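Local structure of fimbrium subunit Fim1C (Bacteroides vulgatus, 4QB7) at residues 16-21 and 38-43; 82-87 and 91-96; 146-151 and 160-165. The protein is probably a component of the tip of fimbriae, cell-surface filaments that mediate adhesion and biofilm formation. All coordinates share one frame; numbering follows the deposited sequence.

How the contacts relate
Contact 1 comes first in the chain. It closes the connection, mostly helix 30-36 and unmodelled 23-27, between strand 15-18 and strand 40-47. Contact 2 follows in series and folds loop 82-87 back onto strand 90-97 after a short turn. Contact 3 comes last and folds loop 146-151 back onto strand 159-178. No contact nests within or crosses another. All three reach the same mixed sheet. Strand 40-47 pairs with strand 90-97, which joins contact 1 to contact 2. Strand 15-18 pairs with strand 159-178, which joins contact 1 to contact 3. Phe93 N and Ile148 O, 2.9 Å apart, probably make a hydrogen bond between contacts 2 and 3.

Contact 1: 16-21 and 38-43; sequences LDVYTE and AGFGIF
Leu16 faces Ile42 and Val18 faces Phe40 across a gap too wide for backbone pairing. The CA atoms of Val18 and Phe40 are 9.9 Å apart. The short axes of 16-18 and 40-43 approach to 11.2 Å and run at 124°, so the strands are steeply crossed rather than side by side. Across the two segments the contact is made by side chains alone. Leu16 and Ile42 meet end to end through their methyls, and Leu16 CD1 is 3.8 Å from Ile42 CD1. The Ile42 chain is extended at its end (chi2 168°), which carries CD1 out to both methyls of Leu16. Val18 and Phe40 pass alongside, pointing opposite ways. Val18 CG2 lies by Phe40 CE1 and CZ and meets the ring obliquely. With CG between its backbone N and carbonyl carbon (chi1 60°), the Phe40 ring is brought to Val18 CG2. No hydrogen bond spans the segments. Residues 16-21 belong to a predicted propeptide, so this strand may be lost on maturation. In this structure, strand 15-18 pairs in parallel with strand 159-178, and strand 40-47 lies between strands 64-72 and 90-97. Trp76, Phe162 and Phe164 meet the Phe40 ring edge-to-face.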
loop_
_atom_site.group_PDB
_atom_site.type_symbol
_atom_site.label_atom_id
_atom_site.label_comp_id
_atom_site.label_asym_id
_atom_site.label_seq_id
_atom_site.Cartn_x
_atom_site.Cartn_y
_atom_site.Cartn_z
ATOM N N LEU A 16 18.150 18.952 -3.133
ATOM C CA LEU A 16 17.142 17.964 -2.774
ATOM C C LEU A 16 17.688 17.008 -1.767
ATOM O O LEU A 16 18.842 16.611 -1.852
ATOM C CB LEU A 16 16.611 17.152 -3.982
ATOM C CG LEU A 16 16.120 17.877 -5.218
ATOM C CD1 LEU A 16 15.666 16.883 -6.242
ATOM C CD2 LEU A 16 15.009 18.848 -4.890
ATOM N N ASP A 17 16.823 16.561 -0.871
ATOM C CA ASP A 17 17.129 15.552 0.124
ATOM C C ASP A 17 15.864 14.793 0.431
ATOM O O ASP A 17 14.779 15.346 0.331
ATOM C CB ASP A 17 17.728 16.190 1.392
ATOM C CG ASP A 17 18.162 15.192 2.450
ATOM O OD1 ASP A 17 18.684 14.100 2.070
ATOM O OD2 ASP A 17 18.013 15.508 3.656
ATOM N N VAL A 18 15.994 13.519 0.754
ATOM C CA VAL A 18 14.883 12.649 1.130
ATOM C C VAL A 18 15.240 12.097 2.491
ATOM O O VAL A 18 16.344 11.580 2.686
ATOM C CB VAL A 18 14.556 11.561 0.092
ATOM C CG1 VAL A 18 13.396 10.685 0.549
ATOM C CG2 VAL A 18 14.257 12.177 -1.262
ATOM N N TYR A 19 14.341 12.311 3.450
ATOM C CA TYR A 19 14.494 11.915 4.834
ATOM C C TYR A 19 14.471 10.404 4.933
ATOM O O TYR A 19 13.667 9.758 4.265
ATOM C CB TYR A 19 13.394 12.565 5.679
ATOM C CG TYR A 19 13.255 12.042 7.088
ATOM C CD1 TYR A 19 12.490 10.910 7.358
ATOM C CD2 TYR A 19 13.802 12.734 8.167
ATOM C CE1 TYR A 19 12.335 10.433 8.658
ATOM C CE2 TYR A 19 13.635 12.280 9.477
ATOM C CZ TYR A 19 12.900 11.127 9.718
ATOM O OH TYR A 19 12.738 10.648 10.999
ATOM N N THR A 20 15.410 9.853 5.728
ATOM C CA THR A 20 15.578 8.425 5.990
ATOM C C THR A 20 15.071 8.133 7.407
ATOM O O THR A 20 15.507 8.751 8.390
ATOM C CB THR A 20 17.047 7.972 5.783
ATOM O OG1 THR A 20 17.488 8.333 4.484
ATOM C CG2 THR A 20 17.215 6.481 5.914
ATOM N N GLU A 21 14.156 7.172 7.488
ATOM C CA GLU A 21 13.543 6.684 8.729
ATOM C C GLU A 21 14.530 5.761 9.494
ATOM O O GLU A 21 15.404 5.143 8.874
ATOM C CB GLU A 21 12.213 5.950 8.415
ATOM C CG GLU A 21 12.302 4.866 7.333
ATOM C CD GLU A 21 12.107 5.244 5.866
ATOM O OE1 GLU A 21 12.748 6.211 5.381
ATOM O OE2 GLU A 21 11.377 4.490 5.179
ATOM N N ALA A 38 12.657 4.257 -9.753
ATOM C CA ALA A 38 12.376 5.405 -10.608
ATOM C C ALA A 38 12.565 6.809 -9.974
ATOM O O ALA A 38 12.320 7.813 -10.642
ATOM C CB ALA A 38 10.941 5.270 -11.100
ATOM N N GLY A 39 12.958 6.879 -8.711
ATOM C CA GLY A 39 13.062 8.151 -8.012
ATOM C C GLY A 39 11.674 8.680 -7.716
ATOM O O GLY A 39 10.727 7.906 -7.591
ATOM N N PHE A 40 11.517 9.991 -7.660
ATOM C CA PHE A 40 10.218 10.594 -7.354
ATOM C C PHE A 40 9.952 11.803 -8.250
ATOM O O PHE A 40 10.837 12.218 -8.998
ATOM C CB PHE A 40 10.153 10.975 -5.851
ATOM C CG PHE A 40 11.182 11.973 -5.351
ATOM C CD1 PHE A 40 12.454 11.554 -4.960
ATOM C CD2 PHE A 40 10.855 13.315 -5.202
ATOM C CE1 PHE A 40 13.392 12.463 -4.477
ATOM C CE2 PHE A 40 11.801 14.227 -4.719
ATOM C CZ PHE A 40 13.060 13.790 -4.348
ATOM N N GLY A 41 8.727 12.317 -8.188
ATOM C CA GLY A 41 8.291 13.484 -8.947
ATOM C C GLY A 41 7.907 14.644 -8.046
ATOM O O GLY A 41 7.268 14.437 -7.011
ATOM N N ILE A 42 8.303 15.870 -8.424
ATOM C CA ILE A 42 8.065 17.092 -7.653
ATOM C C ILE A 42 7.126 18.045 -8.365
ATOM O O ILE A 42 7.254 18.254 -9.570
ATOM C CB ILE A 42 9.406 17.843 -7.366
ATOM C CG1 ILE A 42 10.511 16.905 -6.849
ATOM C CG2 ILE A 42 9.197 19.053 -6.433
ATOM C CD1 ILE A 42 11.926 17.529 -6.838
ATOM N N PHE A 43 6.232 18.672 -7.584
ATOM C CA PHE A 43 5.376 19.796 -7.938
ATOM C C PHE A 43 5.889 20.971 -7.160
ATOM O O PHE A 43 6.178 20.819 -5.976
ATOM C CB PHE A 43 3.910 19.550 -7.601
ATOM C CG PHE A 43 3.209 18.470 -8.383
ATOM C CD1 PHE A 43 3.190 17.154 -7.918
ATOM C CD2 PHE A 43 2.455 18.783 -9.507
ATOM C CE1 PHE A 43 2.474 16.160 -8.604
ATOM C CE2 PHE A 43 1.760 17.792 -10.206
ATOM C CZ PHE A 43 1.768 16.489 -9.749
#

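Contact 2: 82-87 and 91-96; sequences RFWPID and ITFFAY. With SO4 (sulfate ion), chain L.
Ile91, Trp84 and Phe93 carry most of this contact, with Pro85 beside them. Ile91 contributes the most buried surface. Its CG1 lies anti to the carbonyl carbon (chi1 -51°), and the chain then runs out extended, so CD1 becomes the touching tip. That one methyl serves two neighbours. It is 3.8 Å from Pro85 CD, on the proline ring, and 3.9 Å from Trp84 CE3, on the six-membered ring of the indole. These side chains cross obliquely. Trp84 does not aim its CB at the strand, but its ring swings across to reach it. Farther along the six-membered ring, Trp84 CH2 is 4.0 Å from Phe93 CE1. The ring planes are steeply inclined to each other, at about 75°. Phe93 is also packed from within its own strand, as Ile91 CG2 lies 3.4 Å above its ring plane, offset toward the rim.

The indole nitrogen Trp84 NE1 is held by the carbonyl O of Gly158. Beyond the apolar patch, Ile86 N gives a hydrogen bond of 3.1 Å to O3 of a sulfate ion (N-H...O angle 153°) and a second to its O1. Lys89 NZ also binds this sulfate, which probably came from the crystallisation liquor. The loop lies against one end of strand 90-97, where Val160 touches both Trp84 and Phe93. No hydrogen bond joins the two segments directly. The direct contact is wholly apolar, consistent with burial of methyl, proline and aromatic carbon holding the loop here, while Gly158 O takes the indole N-H.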
loop_
_atom_site.group_PDB
_atom_site.type_symbol
_atom_site.label_atom_id
_atom_site.label_comp_id
_atom_site.label_asym_id
_atom_site.label_seq_id
_atom_site.Cartn_x
_atom_site.Cartn_y
_atom_site.Cartn_z
ATOM N N ARG A 82 16.674 24.860 -11.674
ATOM C CA ARG A 82 15.877 25.904 -11.070
ATOM C C ARG A 82 16.652 26.492 -9.926
ATOM O O ARG A 82 17.439 25.795 -9.274
ATOM C CB ARG A 82 14.537 25.342 -10.567
ATOM C CG ARG A 82 13.570 24.881 -11.642
ATOM C CD ARG A 82 12.792 26.012 -12.290
ATOM N NE ARG A 82 11.798 25.471 -13.217
ATOM C CZ ARG A 82 12.046 25.146 -14.484
ATOM N NH1 ARG A 82 13.255 25.341 -15.004
ATOM N NH2 ARG A 82 11.086 24.633 -15.242
ATOM N N PHE A 83 16.396 27.773 -9.658
ATOM C CA PHE A 83 17.081 28.536 -8.637
ATOM C C PHE A 83 16.113 29.147 -7.675
ATOM O O PHE A 83 14.988 29.450 -8.067
ATOM C CB PHE A 83 17.905 29.647 -9.323
ATOM C CG PHE A 83 18.993 29.111 -10.228
ATOM C CD1 PHE A 83 18.712 28.750 -11.546
ATOM C CD2 PHE A 83 20.288 28.941 -9.758
ATOM C CE1 PHE A 83 19.703 28.206 -12.367
ATOM C CE2 PHE A 83 21.282 28.419 -10.587
ATOM C CZ PHE A 83 20.978 28.043 -11.883
ATOM N N TRP A 84 16.547 29.387 -6.426
ATOM C CA TRP A 84 15.713 30.073 -5.442
ATOM C C TRP A 84 15.481 31.485 -5.928
ATOM O O TRP A 84 16.370 32.043 -6.580
ATOM C CB TRP A 84 16.364 30.100 -4.052
ATOM C CG TRP A 84 16.441 28.763 -3.368
ATOM C CD1 TRP A 84 17.554 28.002 -3.196
ATOM C CD2 TRP A 84 15.358 28.041 -2.742
ATOM N NE1 TRP A 84 17.239 26.843 -2.527
ATOM C CE2 TRP A 84 15.896 26.837 -2.242
ATOM C CE3 TRP A 84 13.985 28.296 -2.561
ATOM C CZ2 TRP A 84 15.116 25.898 -1.545
ATOM C CZ3 TRP A 84 13.208 27.354 -1.907
ATOM C CH2 TRP A 84 13.775 26.181 -1.386
ATOM N N PRO A 85 14.336 32.123 -5.630
ATOM C CA PRO A 85 14.160 33.512 -6.073
ATOM C C PRO A 85 15.215 34.457 -5.468
ATOM O O PRO A 85 15.738 34.197 -4.379
ATOM C CB PRO A 85 12.746 33.853 -5.590
ATOM C CG PRO A 85 12.072 32.548 -5.400
ATOM C CD PRO A 85 13.142 31.641 -4.904
ATOM N N ILE A 86 15.555 35.528 -6.200
ATOM C CA ILE A 86 16.485 36.570 -5.732
ATOM C C ILE A 86 15.718 37.481 -4.752
ATOM O O ILE A 86 16.308 37.998 -3.804
ATOM C CB ILE A 86 17.114 37.385 -6.904
ATOM C CG1 ILE A 86 17.752 36.470 -7.967
ATOM C CG2 ILE A 86 18.174 38.375 -6.397
ATOM C CD1 ILE A 86 17.538 36.972 -9.474
ATOM N N ASP A 87 14.397 37.653 -4.971
ATOM C CA ASP A 87 13.560 38.481 -4.109
ATOM C C ASP A 87 12.936 37.620 -2.959
ATOM O O ASP A 87 13.488 36.573 -2.632
ATOM C CB ASP A 87 12.499 39.228 -4.945
ATOM C CG ASP A 87 11.589 38.341 -5.776
ATOM O OD1 ASP A 87 11.668 37.104 -5.626
ATOM O OD2 ASP A 87 10.767 38.888 -6.548
ATOM N N ILE A 91 8.391 29.305 -2.429
ATOM C CA ILE A 91 8.088 28.121 -3.258
ATOM C C ILE A 91 7.526 27.016 -2.373
ATOM O O ILE A 91 8.103 26.690 -1.334
ATOM C CB ILE A 91 9.281 27.602 -4.125
ATOM C CG1 ILE A 91 9.926 28.736 -4.966
ATOM C CG2 ILE A 91 8.821 26.457 -5.052
ATOM C CD1 ILE A 91 11.311 28.349 -5.401
ATOM N N THR A 92 6.374 26.469 -2.778
ATOM C CA THR A 92 5.704 25.380 -2.091
ATOM C C THR A 92 5.902 24.116 -2.921
ATOM O O THR A 92 5.649 24.096 -4.136
ATOM C CB THR A 92 4.230 25.716 -1.809
ATOM O OG1 THR A 92 4.209 26.608 -0.712
ATOM C CG2 THR A 92 3.412 24.493 -1.407
ATOM N N PHE A 93 6.351 23.059 -2.240
ATOM C CA PHE A 93 6.641 21.779 -2.854
ATOM C C PHE A 93 5.670 20.712 -2.391
ATOM O O PHE A 93 5.113 20.788 -1.293
ATOM C CB PHE A 93 8.094 21.359 -2.536
ATOM C CG PHE A 93 9.147 22.333 -3.025
ATOM C CD1 PHE A 93 9.525 23.424 -2.247
ATOM C CD2 PHE A 93 9.757 22.162 -4.265
ATOM C CE1 PHE A 93 10.475 24.342 -2.714
ATOM C CE2 PHE A 93 10.710 23.075 -4.727
ATOM C CZ PHE A 93 11.077 24.150 -3.941
ATOM N N PHE A 94 5.459 19.729 -3.279
ATOM C CA PHE A 94 4.723 18.473 -3.111
ATOM C C PHE A 94 5.514 17.412 -3.851
ATOM O O PHE A 94 6.227 17.735 -4.807
ATOM C CB PHE A 94 3.272 18.560 -3.640
ATOM C CG PHE A 94 2.440 19.635 -2.994
ATOM C CD1 PHE A 94 1.809 19.410 -1.773
ATOM C CD2 PHE A 94 2.295 20.879 -3.598
ATOM C CE1 PHE A 94 1.045 20.416 -1.174
ATOM C CE2 PHE A 94 1.515 21.878 -3.005
ATOM C CZ PHE A 94 0.916 21.646 -1.789
ATOM N N ALA A 95 5.393 16.158 -3.442
ATOM C CA ALA A 95 6.108 15.078 -4.108
ATOM C C ALA A 95 5.331 13.782 -3.977
ATOM O O ALA A 95 4.554 13.637 -3.035
ATOM C CB ALA A 95 7.497 14.922 -3.512
ATOM N N TYR A 96 5.543 12.850 -4.917
ATOM C CA TYR A 96 4.946 11.507 -4.906
ATOM C C TYR A 96 5.989 10.502 -5.435
ATOM O O TYR A 96 6.974 10.877 -6.086
ATOM C CB TYR A 96 3.628 11.451 -5.747
ATOM C CG TYR A 96 3.886 11.412 -7.236
ATOM C CD1 TYR A 96 4.203 12.571 -7.936
ATOM C CD2 TYR A 96 3.945 10.196 -7.923
ATOM C CE1 TYR A 96 4.581 12.528 -9.275
ATOM C CE2 TYR A 96 4.352 10.138 -9.256
ATOM C CZ TYR A 96 4.672 11.310 -9.924
ATOM O OH TYR A 96 5.028 11.279 -11.247
HETATM S S SO4 L . 13.963 35.571 -9.539
HETATM O O1 SO4 L . 15.039 34.600 -9.280
HETATM O O2 SO4 L . 12.669 34.974 -9.205
HETATM O O3 SO4 L . 14.174 36.777 -8.727
HETATM O O4 SO4 L . 13.978 35.909 -10.964
#

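Contact 3: 146-151 and 160-165. With SO4 (sulfate ion), chain N; SO4 (sulfate ion), chain M.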
loop_
_atom_site.group_PDB
_atom_site.type_symbol
_atom_site.label_atom_id
_atom_site.label_comp_id
_atom_site.label_asym_id
_atom_site.label_seq_id
_atom_site.Cartn_x
_atom_site.Cartn_y
_atom_site.Cartn_z
ATOM N N THR A 146 3.892 20.486 5.721
ATOM C CA THR A 146 3.964 21.948 5.752
ATOM C C THR A 146 5.402 22.470 5.742
ATOM O O THR A 146 5.632 23.573 5.262
ATOM C CB THR A 146 3.154 22.503 6.940
ATOM O OG1 THR A 146 3.774 22.120 8.164
ATOM C CG2 THR A 146 1.707 22.004 6.948
ATOM N N ALA A 147 6.368 21.678 6.221
ATOM C CA ALA A 147 7.772 22.076 6.254
ATOM C C ALA A 147 8.400 22.178 4.840
ATOM O O ALA A 147 9.526 22.635 4.739
ATOM C CB ALA A 147 8.567 21.124 7.123
ATOM N N ILE A 148 7.686 21.799 3.761
ATOM C CA ILE A 148 8.210 21.982 2.404
ATOM C C ILE A 148 7.322 23.001 1.649
ATOM O O ILE A 148 7.454 23.164 0.440
ATOM C CB ILE A 148 8.484 20.694 1.603
ATOM C CG1 ILE A 148 7.228 19.809 1.420
ATOM C CG2 ILE A 148 9.662 19.947 2.219
ATOM C CD1 ILE A 148 7.319 18.832 0.248
ATOM N N GLN A 149 6.463 23.720 2.395
ATOM C CA GLN A 149 5.619 24.814 1.914
ATOM C C GLN A 149 6.219 26.139 2.343
ATOM O O GLN A 149 6.868 26.219 3.401
ATOM C CB GLN A 149 4.192 24.698 2.445
ATOM C CG GLN A 149 3.582 23.361 2.142
ATOM C CD GLN A 149 2.168 23.219 2.631
ATOM O OE1 GLN A 149 1.617 24.087 3.323
ATOM N NE2 GLN A 149 1.562 22.092 2.286
ATOM N N ASP A 150 6.016 27.185 1.521
ATOM C CA ASP A 150 6.517 28.555 1.768
ATOM C C ASP A 150 8.026 28.563 2.029
ATOM O O ASP A 150 8.502 29.138 3.016
ATOM C CB ASP A 150 5.763 29.224 2.932
ATOM C CG ASP A 150 4.313 29.521 2.658
ATOM O OD1 ASP A 150 3.950 29.696 1.460
ATOM O OD2 ASP A 150 3.545 29.610 3.630
ATOM N N GLN A 151 8.774 27.913 1.136
ATOM C CA GLN A 151 10.225 27.818 1.271
ATOM C C GLN A 151 10.940 28.950 0.561
ATOM O O GLN A 151 10.522 29.403 -0.510
ATOM C CB GLN A 151 10.727 26.470 0.732
ATOM C CG GLN A 151 10.124 25.262 1.458
ATOM C CD GLN A 151 10.670 25.117 2.861
ATOM O OE1 GLN A 151 10.016 25.462 3.853
ATOM N NE2 GLN A 151 11.877 24.583 2.979
ATOM N N VAL A 160 15.519 21.261 -0.084
ATOM C CA VAL A 160 14.153 20.825 0.152
ATOM C C VAL A 160 14.243 19.400 0.673
ATOM O O VAL A 160 14.713 18.515 -0.043
ATOM C CB VAL A 160 13.223 20.969 -1.097
ATOM C CG1 VAL A 160 11.782 20.680 -0.730
ATOM C CG2 VAL A 160 13.338 22.365 -1.704
ATOM N N GLN A 161 13.870 19.183 1.939
ATOM C CA GLN A 161 13.904 17.833 2.485
ATOM C C GLN A 161 12.517 17.201 2.418
ATOM O O GLN A 161 11.610 17.604 3.155
ATOM C CB GLN A 161 14.433 17.789 3.921
ATOM C CG GLN A 161 14.621 16.332 4.362
ATOM C CD GLN A 161 14.831 16.120 5.829
ATOM O OE1 GLN A 161 14.107 16.652 6.676
ATOM N NE2 GLN A 161 15.775 15.249 6.151
ATOM N N PHE A 162 12.372 16.179 1.565
ATOM C CA PHE A 162 11.130 15.457 1.414
ATOM C C PHE A 162 11.068 14.356 2.454
ATOM O O PHE A 162 12.088 13.797 2.836
ATOM C CB PHE A 162 10.982 14.907 -0.011
ATOM C CG PHE A 162 10.981 15.979 -1.076
ATOM C CD1 PHE A 162 9.812 16.665 -1.396
ATOM C CD2 PHE A 162 12.155 16.313 -1.754
ATOM C CE1 PHE A 162 9.819 17.686 -2.355
ATOM C CE2 PHE A 162 12.163 17.332 -2.717
ATOM C CZ PHE A 162 10.997 18.017 -3.007
ATOM N N LYS A 163 9.864 14.085 2.933
ATOM C CA LYS A 163 9.495 13.116 3.958
ATOM C C LYS A 163 8.275 12.425 3.394
ATOM O O LYS A 163 7.216 13.038 3.320
ATOM C CB LYS A 163 9.191 13.895 5.254
ATOM C CG LYS A 163 9.568 13.272 6.586
ATOM C CD LYS A 163 10.101 14.427 7.443
ATOM C CE LYS A 163 10.018 14.253 8.941
ATOM N NZ LYS A 163 10.840 15.296 9.636
ATOM N N PHE A 164 8.446 11.213 2.863
ATOM C CA PHE A 164 7.374 10.478 2.213
ATOM C C PHE A 164 6.546 9.656 3.185
ATOM O O PHE A 164 7.094 8.987 4.062
ATOM C CB PHE A 164 7.956 9.570 1.133
ATOM C CG PHE A 164 8.450 10.359 -0.053
ATOM C CD1 PHE A 164 7.552 10.908 -0.967
ATOM C CD2 PHE A 164 9.811 10.534 -0.274
ATOM C CE1 PHE A 164 8.008 11.634 -2.067
ATOM C CE2 PHE A 164 10.266 11.285 -1.365
ATOM C CZ PHE A 164 9.362 11.816 -2.262
ATOM N N SER A 165 5.214 9.703 3.019
ATOM C CA SER A 165 4.288 8.923 3.845
ATOM C C SER A 165 3.559 7.918 2.991
ATOM O O SER A 165 3.279 8.204 1.833
ATOM C CB SER A 165 3.286 9.844 4.531
ATOM O OG SER A 165 3.833 10.407 5.708
HETATM S S SO4 N . 3.277 18.540 8.899
HETATM O O1 SO4 N . 3.422 17.093 9.104
HETATM O O2 SO4 N . 2.333 18.750 7.802
HETATM O O3 SO4 N . 2.715 19.153 10.103
HETATM O O4 SO4 N . 4.618 19.139 8.625
HETATM S S SO4 M . 17.213 14.624 9.712
HETATM O O1 SO4 M . 17.992 14.074 10.826
HETATM O O2 SO4 M . 15.984 15.257 10.214
HETATM O O3 SO4 M . 18.011 15.624 9.002
HETATM O O4 SO4 M . 16.877 13.532 8.798
#
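Ile148 meets Val160, Gln161 and Phe162 in turn, and its side chain can be followed outward. CB is 4.0 Å from Val160 CG1. CG2 branches toward strand 160-162, where it lies 3.7 Å from that same Val160 methyl and also comes up against the carbonyl O of Gln161. CG1 takes the other direction, between the backbone N and the carbonyl carbon (chi1 59°). From there the chain is extended, and CD1 ends 3.7 Å from Phe162 CD1, with CE1 of the ring almost as near. The methyl meets the phenyl ring obliquely. The Ile148 side chain lies nearly perpendicular to those of Val160 and Phe162. Val160 CG1, already against Ile148, also sits over one face of the Phe162 ring, 3.6 Å above its plane and offset toward the rim.

The protein belongs to the bacteroidetes fimbrillin superfamily, in the transthyretin clan, and is rich in strands. Here the loop between strands 141-143 and 159-178 folds back onto the second of them. Strand 141-143 runs antiparallel to that strand, and Asp143 also touches Ile148 and Phe162. Ala95 of strand 90-97 touches Phe162 as well.

Two sulfate ions bind at the polar ends, at Thr146 and Gln161. Residues 146-147 form a short 3-10 segment, with Gln149 N bonded to Thr146 O. At its start a sulfate ion is gripped by backbone and side chain. Thr146 N donates to O2 at 3.1 Å (N-H...O angle 162°), and Thr146 OG1 donates to O4. Gln161 extends its chain to a second sulfate, bound weakly through NE2. That amide nitrogen also makes a weak hydrogen bond to Asp17 OD2. Both ions probably come from the crystallisation liquor.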